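HD domain-containing protein (Aquifex aeolicus, PDB 2HEK) is of unknown function but carries an HD domain that binds zinc, also binds GDP at separate sites, and may have dGTPase activity, as its family is generally assigned. Local coordinates at residues K72-L76 with R133-I137. Residues are numbered along the deposited sequence; the frame is centred on the assembly and turned at random.
Sequences KEKEL and RLVRI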
# COMPACT_ATOMS: atom_id res chain seq x y z
N LYS A 72 23.64 -16.18 17.47
CA LYS A 72 23.84 -16.36 18.91
C LYS A 72 23.90 -15.01 19.62
O LYS A 72 23.14 -14.74 20.56
CB LYS A 72 25.14 -17.16 19.12
CG LYS A 72 25.41 -17.68 20.53
CD LYS A 72 26.56 -18.72 20.49
CE LYS A 72 27.13 -18.99 21.90
NZ LYS A 72 28.15 -20.11 21.93
N GLU A 73 24.78 -14.14 19.14
CA GLU A 73 25.04 -12.88 19.82
C GLU A 73 24.08 -11.80 19.34
O GLU A 73 24.51 -10.72 18.94
CB GLU A 73 26.49 -12.44 19.56
CG GLU A 73 27.60 -13.47 19.97
CD GLU A 73 28.94 -12.79 20.05
OE1 GLU A 73 29.13 -11.95 20.97
OE2 GLU A 73 29.79 -13.02 19.16
N LYS A 74 22.79 -12.10 19.34
CA LYS A 74 21.78 -11.18 18.81
C LYS A 74 21.77 -9.82 19.52
O LYS A 74 21.78 -8.77 18.88
CB LYS A 74 20.40 -11.85 18.85
CG LYS A 74 19.21 -10.93 18.42
CD LYS A 74 17.90 -11.72 18.23
CE LYS A 74 17.44 -12.43 19.50
NZ LYS A 74 16.00 -12.87 19.37
N GLU A 75 21.75 -9.83 20.85
CA GLU A 75 21.61 -8.54 21.55
C GLU A 75 22.78 -7.63 21.24
O GLU A 75 22.62 -6.42 21.04
CB GLU A 75 21.42 -8.72 23.06
CG GLU A 75 21.29 -7.36 23.83
CD GLU A 75 20.01 -6.56 23.50
OE1 GLU A 75 19.12 -7.05 22.73
OE2 GLU A 75 19.89 -5.45 24.05
N LEU A 76 23.97 -8.20 21.14
CA LEU A 76 25.16 -7.37 20.97
C LEU A 76 25.14 -6.72 19.58
O LEU A 76 25.49 -5.55 19.45
CB LEU A 76 26.44 -8.19 21.15
CG LEU A 76 27.71 -7.38 20.94
CD1 LEU A 76 27.88 -6.42 22.13
CD2 LEU A 76 28.91 -8.29 20.79
N ARG A 133 34.43 -5.21 20.98
CA ARG A 133 33.92 -5.97 19.83
C ARG A 133 32.73 -5.25 19.17
O ARG A 133 32.68 -5.14 17.96
CB ARG A 133 33.51 -7.39 20.26
CG ARG A 133 34.73 -8.22 20.70
CD ARG A 133 34.33 -9.56 21.26
NE ARG A 133 33.81 -10.49 20.25
CZ ARG A 133 32.56 -10.97 20.20
NH1 ARG A 133 31.65 -10.56 21.07
NH2 ARG A 133 32.23 -11.85 19.26
N LEU A 134 31.80 -4.75 20.00
CA LEU A 134 30.72 -3.89 19.51
C LEU A 134 31.24 -2.73 18.66
O LEU A 134 30.72 -2.46 17.58
CB LEU A 134 29.89 -3.36 20.68
CG LEU A 134 28.66 -2.48 20.33
CD1 LEU A 134 27.70 -2.57 21.49
CD2 LEU A 134 29.04 -1.04 20.13
N VAL A 135 32.26 -2.05 19.14
CA VAL A 135 32.87 -0.94 18.38
C VAL A 135 33.40 -1.38 17.00
O VAL A 135 33.11 -0.75 15.99
CB VAL A 135 33.98 -0.24 19.18
CG1 VAL A 135 34.79 0.69 18.26
CG2 VAL A 135 33.37 0.53 20.35
N ARG A 136 34.15 -2.47 16.96
CA ARG A 136 34.68 -3.00 15.69
C ARG A 136 33.57 -3.41 14.74
O ARG A 136 33.63 -3.13 13.56
CB ARG A 136 35.60 -4.21 15.96
CG ARG A 136 36.97 -3.78 16.49
CD ARG A 136 38.05 -4.89 16.45
NE ARG A 136 37.75 -5.99 17.35
CZ ARG A 136 38.09 -5.98 18.65
NH1 ARG A 136 38.69 -4.93 19.19
NH2 ARG A 136 37.80 -6.99 19.41
N ILE A 137 32.58 -4.11 15.27
CA ILE A 137 31.44 -4.59 14.52
C ILE A 137 30.71 -3.39 13.89
O ILE A 137 30.45 -3.36 12.68
CB ILE A 137 30.52 -5.43 15.42
CG1 ILE A 137 31.20 -6.78 15.70
CG2 ILE A 137 29.07 -5.66 14.78
CD1 ILE A 137 30.67 -7.48 16.89
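A bidentate salt bridge beside a small aliphatic cluster joins the start of helix 74-82 to helix 128-139 within the HD domain. Glu73, at the N-cap position and at the centre of an inverse gamma turn, meets the guanidinium of Arg133 end-on: NH1 of Arg133 donates to OE1 of Glu73 at 2.9 Å and NH2 of Arg133 to OE2 of Glu73 at 2.7 Å, both nearly straight. Leu76, in the first turn of its helix, lies next to this ion pair, its CD2 3.6 Å from Arg133 NH1, so that aliphatic carbon flanks the charged group. Its other methyl, CD1, packs on CD1 of Leu134 at 3.9 Å, while Leu76 CD2 lies 4.4 Å from Ile137 CD1. The zinc ion is about 13 Å from the Ile137 side chain, so this is helix-to-helix packing away from the metal. Arg133 also pairs with Asp130, and helix 145-155 packs against the contact, with Leu150 touching both Glu73 and Ile137.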